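Local structure of glutathione S-transferase domain (Burkholderia graminis, 4MF5) at residues L48-G53 against V72-N77; D78-E83 against P89-P94; T24-F29 against W35-P40. The protein binds glutathione in its thioredoxin-like domain and probably acts as a transferase that conjugates the tripeptide to electrophilic substrates. All blocks are in the same frame, centred on the assembly; numbering follows the deposited sequence.

Contact 1: L48-G53 against V72-N77. With GSH (glutathione), chain D.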
loop_
_atom_site.group_PDB
_atom_site.type_symbol
_atom_site.label_atom_id
_atom_site.label_comp_id
_atom_site.label_asym_id
_atom_site.label_seq_id
_atom_site.Cartn_x
_atom_site.Cartn_y
_atom_site.Cartn_z
ATOM N N LEU A 48 5.622 16.183 -7.865
ATOM C CA LEU A 48 5.761 17.370 -7.029
ATOM C C LEU A 48 6.576 16.890 -5.840
ATOM O O LEU A 48 6.423 15.747 -5.445
ATOM C CB LEU A 48 4.393 17.861 -6.559
ATOM C CG LEU A 48 4.292 19.205 -5.843
ATOM C CD1 LEU A 48 4.640 20.354 -6.777
ATOM C CD2 LEU A 48 2.887 19.370 -5.281
ATOM N N PRO A 49 7.400 17.749 -5.211
ATOM C CA PRO A 49 8.262 17.240 -4.122
ATOM C C PRO A 49 7.598 17.040 -2.756
ATOM O O PRO A 49 8.163 17.363 -1.707
ATOM C CB PRO A 49 9.400 18.268 -4.027
ATOM C CG PRO A 49 9.237 19.159 -5.153
ATOM C CD PRO A 49 7.842 19.063 -5.678
ATOM N N THR A 50 6.445 16.418 -2.765
ATOM C CA THR A 50 5.776 15.974 -1.561
ATOM C C THR A 50 6.326 14.606 -1.184
ATOM O O THR A 50 7.034 14.005 -1.961
ATOM C CB THR A 50 4.282 15.855 -1.849
ATOM O OG1 THR A 50 4.132 14.853 -2.851
ATOM C CG2 THR A 50 3.700 17.184 -2.330
ATOM N N PRO A 51 5.954 14.057 -0.017
ATOM C CA PRO A 51 6.589 12.773 0.348
ATOM C C PRO A 51 6.405 11.657 -0.658
ATOM O O PRO A 51 7.353 10.898 -0.920
ATOM C CB PRO A 51 5.956 12.451 1.699
ATOM C CG PRO A 51 5.618 13.780 2.236
ATOM C CD PRO A 51 5.216 14.654 1.102
ATOM N N ASN A 52 5.216 11.489 -1.210
ATOM C CA ASN A 52 5.025 10.411 -2.168
ATOM C C ASN A 52 5.809 10.662 -3.448
ATOM O O ASN A 52 6.314 9.711 -4.048
ATOM C CB ASN A 52 3.559 10.191 -2.486
ATOM C CG ASN A 52 2.785 9.664 -1.295
ATOM O OD1 ASN A 52 3.353 8.988 -0.432
ATOM N ND2 ASN A 52 1.479 9.905 -1.266
ATOM N N GLY A 53 5.907 11.913 -3.890
ATOM C CA GLY A 53 6.668 12.231 -5.070
ATOM C C GLY A 53 8.153 12.002 -4.903
ATOM O O GLY A 53 8.819 11.438 -5.784
ATOM N N VAL A 72 4.045 18.976 -11.616
ATOM C CA VAL A 72 2.601 18.926 -11.603
ATOM C C VAL A 72 2.146 19.844 -10.479
ATOM O O VAL A 72 2.233 19.490 -9.299
ATOM C CB VAL A 72 2.108 17.489 -11.387
ATOM C CG1 VAL A 72 0.601 17.434 -11.303
ATOM C CG2 VAL A 72 2.616 16.566 -12.489
ATOM N N ARG A 73 1.715 21.049 -10.856
ATOM C CA ARG A 73 1.419 22.095 -9.900
ATOM C C ARG A 73 0.043 21.943 -9.292
ATOM O O ARG A 73 -0.947 21.845 -10.016
ATOM C CB ARG A 73 1.519 23.457 -10.570
ATOM C CG ARG A 73 2.914 23.798 -11.072
ATOM C CD ARG A 73 2.970 25.203 -11.620
ATOM N NE ARG A 73 2.790 26.197 -10.568
ATOM C CZ ARG A 73 2.662 27.502 -10.777
ATOM N NH1 ARG A 73 2.667 27.992 -12.011
ATOM N NH2 ARG A 73 2.514 28.321 -9.746
ATOM N N PHE A 74 -0.026 21.963 -7.969
ATOM C CA PHE A 74 -1.311 21.887 -7.286
ATOM C C PHE A 74 -2.020 23.232 -7.288
ATOM O O PHE A 74 -3.248 23.274 -7.248
ATOM C CB PHE A 74 -1.156 21.375 -5.850
ATOM C CG PHE A 74 -0.760 19.917 -5.760
ATOM C CD1 PHE A 74 -0.691 19.104 -6.904
ATOM C CD2 PHE A 74 -0.468 19.343 -4.521
ATOM C CE1 PHE A 74 -0.333 17.767 -6.805
ATOM C CE2 PHE A 74 -0.110 18.003 -4.419
ATOM C CZ PHE A 74 -0.045 17.215 -5.561
ATOM N N ASP A 75 -1.266 24.325 -7.360
ATOM C CA ASP A 75 -1.895 25.639 -7.277
ATOM C C ASP A 75 -2.770 25.907 -8.497
ATOM O O ASP A 75 -3.748 26.660 -8.399
ATOM C CB ASP A 75 -0.872 26.763 -7.036
ATOM C CG ASP A 75 0.070 26.974 -8.197
ATOM O OD1 ASP A 75 0.526 25.994 -8.785
ATOM O OD2 ASP A 75 0.370 28.135 -8.530
ATOM N N THR A 76 -2.443 25.269 -9.621
ATOM C CA THR A 76 -3.247 25.375 -10.833
ATOM C C THR A 76 -4.044 24.095 -11.117
ATOM O O THR A 76 -4.569 23.914 -12.204
ATOM C CB THR A 76 -2.389 25.764 -12.053
ATOM O OG1 THR A 76 -1.231 24.930 -12.125
ATOM C CG2 THR A 76 -1.948 27.213 -11.952
ATOM N N ASN A 77 -4.141 23.221 -10.125
ATOM C CA ASN A 77 -4.948 22.007 -10.237
ATOM C C ASN A 77 -4.521 21.117 -11.398
ATOM O O ASN A 77 -5.346 20.469 -12.031
ATOM C CB ASN A 77 -6.448 22.346 -10.356
ATOM C CG ASN A 77 -6.978 23.085 -9.151
ATOM O OD1 ASN A 77 -7.706 24.072 -9.279
ATOM N ND2 ASN A 77 -6.625 22.607 -7.972
HETATM C CG1 GSH D . -0.039 10.206 -3.698
HETATM C CD1 GSH D . 0.308 11.648 -3.542
HETATM O OE1 GSH D . 1.372 12.059 -3.050
HETATM N N2 GSH D . -0.604 12.464 -3.993
HETATM C CA2 GSH D . -1.085 13.642 -3.311
HETATM C C2 GSH D . -1.678 14.432 -4.417
HETATM O O2 GSH D . -1.251 14.261 -5.616
HETATM C CB2 GSH D . -0.173 14.595 -2.586
HETATM S SG2 GSH D . 1.554 14.162 -2.640
HETATM N N3 GSH D . -2.654 15.251 -4.086
HETATM C CA3 GSH D . -3.441 15.895 -5.109
HETATM C C3 GSH D . -4.885 15.959 -4.673
HETATM O O31 GSH D . -5.168 15.539 -3.531
HETATM O O32 GSH D . -5.756 16.422 -5.441
#
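L48 and F74 meet through one methyl group and one ring face, at the ends of the two parallel strands, 43-47 and 67-71, that helix 51-63 links in a beta-alpha-beta unit. Followed outward, the leucine first faces backbone: CB lies 3.9 Å from V72 O, and CG lies at much the same distance from that oxygen. At the fork the branches separate. CD1 comes closest to the same carbonyl, 3.6 Å from V72 O, whereas CD2 turns to the aromatic ring. CG stands anti to the backbone N (chi1 -171°), which carries the fork of L48 toward 72-77. The evidence for a CH-pi contact is direct: CD2 of L48 sits 3.4 Å from the centroid of the F74 ring, only 13° off the ring normal. Over the opposite face lies CA3 of glutathione, so the ring is held between protein methyl and ligand glycine, and its CZ comes within 3.2 Å of GSH O2. T50 CG2 approaches the ring obliquely, 4.4 Å from F74 CE2.

The start of helix 51-63 faces the cysteinyl and gamma-glutamyl parts of the ligand. T50, the N-cap residue just before the helix, brings OG1 to the modelled GSH SG2, but the spacing is too short to support a firm reading. N52 ND2 gives GSH OE1 a weak hydrogen bond of 2.8 Å, bent to 141°, while its OD1 accepts from W211 NE1 of helix 203-216, which helps fix the amide's rotation.

No hydrogen bond joins the two segments, and V72 O is buried with no partner in the model. Their cohesion therefore rests on dispersion and CH-pi forces, and the F74 face turned from L48 offers the glycine end of glutathione an apolar surface.

Contact 2: D78-E83 against P89-P94. With GSH (glutathione), chain D.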
loop_
_atom_site.group_PDB
_atom_site.type_symbol
_atom_site.label_atom_id
_atom_site.label_comp_id
_atom_site.label_asym_id
_atom_site.label_seq_id
_atom_site.Cartn_x
_atom_site.Cartn_y
_atom_site.Cartn_z
ATOM N N ASP A 78 -3.221 21.060 -11.662
ATOM C CA ASP A 78 -2.736 20.288 -12.791
ATOM C C ASP A 78 -3.091 18.805 -12.680
ATOM O O ASP A 78 -3.280 18.128 -13.692
ATOM C CB ASP A 78 -1.220 20.368 -12.878
ATOM C CG ASP A 78 -0.690 21.702 -13.320
ATOM O OD1 ASP A 78 -1.465 22.635 -13.608
ATOM O OD2 ASP A 78 0.563 21.801 -13.404
ATOM N N GLN A 79 -3.127 18.296 -11.451
ATOM C CA GLN A 79 -3.375 16.879 -11.211
ATOM C C GLN A 79 -4.832 16.494 -11.515
ATOM O O GLN A 79 -5.139 15.307 -11.614
ATOM C CB GLN A 79 -2.987 16.524 -9.766
ATOM C CG GLN A 79 -3.969 16.899 -8.662
ATOM C CD GLN A 79 -4.023 18.371 -8.296
ATOM O OE1 GLN A 79 -3.386 19.247 -8.907
ATOM N NE2 GLN A 79 -4.795 18.652 -7.270
ATOM N N LEU A 80 -5.705 17.494 -11.694
ATOM C CA LEU A 80 -7.118 17.277 -11.997
ATOM C C LEU A 80 -7.420 17.415 -13.489
ATOM O O LEU A 80 -8.552 17.235 -13.907
ATOM C CB LEU A 80 -8.005 18.259 -11.206
ATOM C CG LEU A 80 -7.907 18.096 -9.691
ATOM C CD1 LEU A 80 -8.699 19.183 -8.965
ATOM C CD2 LEU A 80 -8.402 16.725 -9.305
ATOM N N THR A 81 -6.415 17.744 -14.295
ATOM C CA THR A 81 -6.619 17.850 -15.739
ATOM C C THR A 81 -6.865 16.498 -16.393
ATOM O O THR A 81 -6.356 15.473 -15.927
ATOM C CB THR A 81 -5.438 18.520 -16.481
ATOM O OG1 THR A 81 -4.234 17.772 -16.282
ATOM C CG2 THR A 81 -5.208 19.943 -16.008
ATOM N N PRO A 82 -7.600 16.493 -17.516
ATOM C CA PRO A 82 -7.736 15.230 -18.252
ATOM C C PRO A 82 -6.386 14.662 -18.691
ATOM O O PRO A 82 -6.202 13.447 -18.736
ATOM C CB PRO A 82 -8.596 15.612 -19.446
ATOM C CG PRO A 82 -9.334 16.814 -18.989
ATOM C CD PRO A 82 -8.401 17.578 -18.119
ATOM N N GLU A 83 -5.445 15.543 -18.997
ATOM C CA GLU A 83 -4.108 15.122 -19.414
ATOM C C GLU A 83 -3.406 14.344 -18.298
ATOM O O GLU A 83 -2.909 13.250 -18.525
ATOM C CB GLU A 83 -3.279 16.321 -19.859
ATOM C CG GLU A 83 -3.753 16.936 -21.170
ATOM C CD GLU A 83 -4.997 17.792 -21.062
ATOM O OE1 GLU A 83 -5.425 18.159 -19.946
ATOM O OE2 GLU A 83 -5.532 18.135 -22.129
ATOM N N PRO A 89 -5.636 7.983 -13.220
ATOM C CA PRO A 89 -7.046 8.339 -13.015
ATOM C C PRO A 89 -7.407 8.662 -11.550
ATOM O O PRO A 89 -8.476 9.198 -11.305
ATOM C CB PRO A 89 -7.774 7.082 -13.492
ATOM C CG PRO A 89 -6.812 5.982 -13.242
ATOM C CD PRO A 89 -5.476 6.565 -13.603
ATOM N N ASN A 90 -6.510 8.361 -10.611
ATOM C CA ASN A 90 -6.662 8.762 -9.221
ATOM C C ASN A 90 -6.201 10.198 -8.966
ATOM O O ASN A 90 -6.321 10.668 -7.836
ATOM C CB ASN A 90 -5.929 7.781 -8.313
ATOM C CG ASN A 90 -6.234 7.972 -6.846
ATOM O OD1 ASN A 90 -7.389 8.156 -6.461
ATOM N ND2 ASN A 90 -5.214 7.855 -6.008
ATOM N N ASN A 91 -5.681 10.898 -9.979
ATOM C CA ASN A 91 -5.380 12.323 -9.841
ATOM C C ASN A 91 -4.315 12.642 -8.794
ATOM O O ASN A 91 -4.292 13.757 -8.268
ATOM C CB ASN A 91 -6.660 13.222 -9.740
ATOM C CG ASN A 91 -7.386 13.227 -8.394
ATOM O OD1 ASN A 91 -6.890 13.795 -7.387
ATOM N ND2 ASN A 91 -8.597 12.731 -8.391
ATOM N N LYS A 92 -3.382 11.714 -8.562
ATOM C CA LYS A 92 -2.369 11.884 -7.551
ATOM C C LYS A 92 -0.970 11.735 -8.139
ATOM O O LYS A 92 -0.718 10.942 -9.035
ATOM C CB LYS A 92 -2.562 10.858 -6.442
ATOM C CG LYS A 92 -3.835 10.961 -5.695
ATOM C CD LYS A 92 -4.058 12.258 -4.975
ATOM C CE LYS A 92 -5.438 12.248 -4.295
ATOM N NZ LYS A 92 -5.500 11.352 -3.104
ATOM N N ILE A 93 -0.050 12.514 -7.627
ATOM C CA ILE A 93 1.345 12.317 -7.964
ATOM C C ILE A 93 1.973 11.306 -6.997
ATOM O O ILE A 93 1.497 11.094 -5.898
ATOM C CB ILE A 93 2.119 13.644 -7.998
ATOM C CG1 ILE A 93 2.223 14.265 -6.603
ATOM C CG2 ILE A 93 1.538 14.604 -9.029
ATOM C CD1 ILE A 93 3.416 13.753 -5.821
ATOM N N PRO A 94 3.052 10.662 -7.420
ATOM C CA PRO A 94 3.707 10.724 -8.719
ATOM C C PRO A 94 3.130 9.729 -9.712
ATOM O O PRO A 94 2.433 8.770 -9.349
ATOM C CB PRO A 94 5.146 10.337 -8.366
ATOM C CG PRO A 94 4.942 9.304 -7.292
ATOM C CD PRO A 94 3.784 9.780 -6.490
HETATM C CG1 GSH D . -0.039 10.206 -3.698
HETATM C CD1 GSH D . 0.308 11.648 -3.542
HETATM O OE1 GSH D . 1.372 12.059 -3.050
HETATM N N2 GSH D . -0.604 12.464 -3.993
HETATM C CA2 GSH D . -1.085 13.642 -3.311
HETATM C C2 GSH D . -1.678 14.432 -4.417
HETATM O O2 GSH D . -1.251 14.261 -5.616
HETATM C CB2 GSH D . -0.173 14.595 -2.586
HETATM S SG2 GSH D . 1.554 14.162 -2.640
HETATM N N3 GSH D . -2.654 15.251 -4.086
HETATM C CA3 GSH D . -3.441 15.895 -5.109
HETATM C C3 GSH D . -4.885 15.959 -4.673
HETATM O O31 GSH D . -5.168 15.539 -3.531
HETATM O O32 GSH D . -5.756 16.422 -5.441
#
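Q79 and N91 carry this contact mainly through side-chain carbon against backbone oxygen: Q79 CG lies 3.2 Å from N91 O, and CB lies almost as near. In return N91 CA approaches Q79 O at 3.5 Å, but the angle at its hydrogen is only 121°, a poor CH...O geometry. Apolar cover comes from L80, whose side chain runs alongside that of N91 and places CD2 3.8 Å from N91 CG.

No hydrogen bond joins the two segments; two go to glutathione. A bend at chi2 (-75°) turns the amide of Q79 toward the ligand, where NE2 donates to the glycine carboxylate oxygen GSH O32 at 3.0 Å and a fairly straight 161°. The backbone N of I93, just before cis P94, donates to GSH O2 at 2.9 Å; pairing of this backbone position with the cysteinyl unit is a hallmark of glutathione transferases. T81 OG1 binds D78 O at 2.8 Å and also caps F84 N. N90 OD1 is hydrogen-bonded to R181 of the second subunit, which places the contact near the dimer interface.

Neither Q79 O nor N91 O, both buried here, has a partner in the model, while Q79 NE2 and I93 N, one from each segment, each donate to glutathione, so the ligand bridges them.

Contact 3: T24-F29 against W35-P40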
loop_
_atom_site.group_PDB
_atom_site.type_symbol
_atom_site.label_atom_id
_atom_site.label_comp_id
_atom_site.label_asym_id
_atom_site.label_seq_id
_atom_site.Cartn_x
_atom_site.Cartn_y
_atom_site.Cartn_z
ATOM N N THR A 24 12.429 8.612 -30.085
ATOM C CA THR A 24 11.345 8.171 -29.207
ATOM C C THR A 24 10.173 9.142 -29.312
ATOM O O THR A 24 10.356 10.362 -29.232
ATOM C CB THR A 24 11.832 8.037 -27.737
ATOM O OG1 THR A 24 13.037 7.258 -27.711
ATOM C CG2 THR A 24 10.749 7.375 -26.801
ATOM N N ASP A 25 8.980 8.609 -29.554
ATOM C CA ASP A 25 7.776 9.421 -29.486
ATOM C C ASP A 25 6.801 8.840 -28.468
ATOM O O ASP A 25 6.468 7.650 -28.505
ATOM C CB ASP A 25 7.089 9.547 -30.838
ATOM C CG ASP A 25 5.892 10.468 -30.775
ATOM O OD1 ASP A 25 6.071 11.699 -30.931
ATOM O OD2 ASP A 25 4.778 9.950 -30.533
ATOM N N LEU A 26 6.332 9.706 -27.574
ATOM C CA LEU A 26 5.413 9.324 -26.502
ATOM C C LEU A 26 4.048 9.967 -26.696
ATOM O O LEU A 26 3.245 10.023 -25.776
ATOM C CB LEU A 26 6.015 9.729 -25.165
ATOM C CG LEU A 26 7.235 8.909 -24.789
ATOM C CD1 LEU A 26 7.878 9.497 -23.539
ATOM C CD2 LEU A 26 6.881 7.435 -24.620
ATOM N N SER A 27 3.777 10.415 -27.921
ATOM C CA SER A 27 2.527 11.098 -28.228
ATOM C C SER A 27 1.301 10.215 -28.080
ATOM O O SER A 27 0.190 10.737 -28.024
ATOM C CB SER A 27 2.565 11.681 -29.643
ATOM O OG SER A 27 2.516 10.662 -30.629
ATOM N N ALA A 28 1.469 8.893 -27.981
ATOM C CA ALA A 28 0.325 8.019 -27.675
ATOM C C ALA A 28 -0.259 8.281 -26.277
ATOM O O ALA A 28 -1.387 7.881 -25.993
ATOM C CB ALA A 28 0.728 6.557 -27.796
ATOM N N PHE A 29 0.512 8.930 -25.409
ATOM C CA PHE A 29 0.078 9.202 -24.051
ATOM C C PHE A 29 -0.394 10.649 -23.950
ATOM O O PHE A 29 0.394 11.567 -24.102
ATOM C CB PHE A 29 1.228 8.936 -23.097
ATOM C CG PHE A 29 1.630 7.495 -23.066
ATOM C CD1 PHE A 29 1.022 6.609 -22.201
ATOM C CD2 PHE A 29 2.607 7.032 -23.916
ATOM C CE1 PHE A 29 1.378 5.271 -22.195
ATOM C CE2 PHE A 29 2.978 5.697 -23.910
ATOM C CZ PHE A 29 2.345 4.820 -23.062
ATOM N N TRP A 35 2.675 18.116 -20.656
ATOM C CA TRP A 35 4.083 18.095 -20.286
ATOM C C TRP A 35 4.852 17.370 -21.389
ATOM O O TRP A 35 5.159 16.182 -21.278
ATOM C CB TRP A 35 4.312 17.427 -18.926
ATOM C CG TRP A 35 3.703 18.168 -17.774
ATOM C CD1 TRP A 35 4.245 19.210 -17.096
ATOM C CD2 TRP A 35 2.464 17.879 -17.137
ATOM N NE1 TRP A 35 3.411 19.609 -16.088
ATOM C CE2 TRP A 35 2.314 18.792 -16.081
ATOM C CE3 TRP A 35 1.480 16.916 -17.337
ATOM C CZ2 TRP A 35 1.199 18.793 -15.250
ATOM C CZ3 TRP A 35 0.388 16.914 -16.521
ATOM C CH2 TRP A 35 0.256 17.845 -15.482
ATOM N N PRO A 36 5.174 18.078 -22.487
ATOM C CA PRO A 36 5.895 17.429 -23.583
ATOM C C PRO A 36 7.278 16.952 -23.156
ATOM O O PRO A 36 7.922 17.552 -22.299
ATOM C CB PRO A 36 6.028 18.538 -24.637
ATOM C CG PRO A 36 5.072 19.563 -24.274
ATOM C CD PRO A 36 4.807 19.464 -22.810
ATOM N N ALA A 37 7.720 15.862 -23.754
ATOM C CA ALA A 37 9.025 15.294 -23.466
ATOM C C ALA A 37 10.104 15.962 -24.289
ATOM O O ALA A 37 10.147 15.809 -25.517
ATOM C CB ALA A 37 9.001 13.817 -23.747
ATOM N N ALA A 38 10.972 16.717 -23.632
ATOM C CA ALA A 38 12.173 17.236 -24.312
ATOM C C ALA A 38 13.159 16.108 -24.550
ATOM O O ALA A 38 14.014 16.202 -25.438
ATOM C CB ALA A 38 12.831 18.315 -23.491
ATOM N N HIS A 39 13.080 15.060 -23.727
ATOM C CA HIS A 39 14.019 13.942 -23.726
ATOM C C HIS A 39 13.220 12.636 -23.695
ATOM O O HIS A 39 13.188 11.936 -22.675
ATOM C CB HIS A 39 14.931 14.003 -22.500
ATOM C CG HIS A 39 15.587 15.325 -22.296
ATOM N ND1 HIS A 39 16.595 15.797 -23.106
ATOM C CD2 HIS A 39 15.392 16.265 -21.349
ATOM C CE1 HIS A 39 16.973 16.989 -22.676
ATOM N NE2 HIS A 39 16.257 17.290 -21.613
ATOM N N PRO A 40 12.556 12.290 -24.814
ATOM C CA PRO A 40 11.636 11.157 -24.808
ATOM C C PRO A 40 12.302 9.803 -24.651
ATOM O O PRO A 40 11.594 8.811 -24.464
ATOM C CB PRO A 40 10.908 11.277 -26.153
ATOM C CG PRO A 40 11.880 12.031 -27.014
ATOM C CD PRO A 40 12.526 13.009 -26.099
#
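The N-terminal extension folds back on itself around the short helix 31-34, and T24 and L26 on the way in meet P40 and A37 on the way out, just ahead of strand 43-47. The closest sound approach is from proline ring to backbone: P40 CG lies 3.2 Å from T24 O. Between the side chains themselves, P40 CB is 3.7 Å from T24 CB. L26 adds a looser apolar contact through one branch, its CD1 standing 4.4 Å from P40 CB and 4.5 Å from A37 CB. No hydrogen bond crosses between the segments.

Local bonds shape the segment 24-29. D25 OD2 accepts from S27 N at 2.8 Å, forming an Asx turn; the donor arrives 59° out of the carboxylate plane, and the N-H...O angle is 147°. A type I turn from L26 to F29 follows, closed by F29 N to L26 O at 3.0 Å, and redirects the chain into the helix.

Around this, L26 and A37 both rest on Q44 of strand 43-47, while W35 packs on Y46 of the same strand. The backbone N atoms of A38 and H39 bond to the carboxylate of E68, which fastens the outgoing segment to edge strand 67-71.

Overall arrangement
From the N terminus, contact 3 comes first, closing a short loop around helix 31-34 and laying the extension against strands 43-47 and 67-71. Contact 1 then closes the longer crossover through helix 51-63, joining the turns beyond those same two strands. Contact 2 follows at once, drawing together the ends of the loop around helix 82-85 before strand 95-98. The three run in series, none enclosing or crossing another. Contacts 1 and 2, with centres about 10 Å apart, share glutathione and are stitched by a probable hydrogen bond from R73 N to D78 OD2. W35 of contact 3 reaches both V72 and D78, joining the extension to the loop between strand 67-71 and helix 82-85.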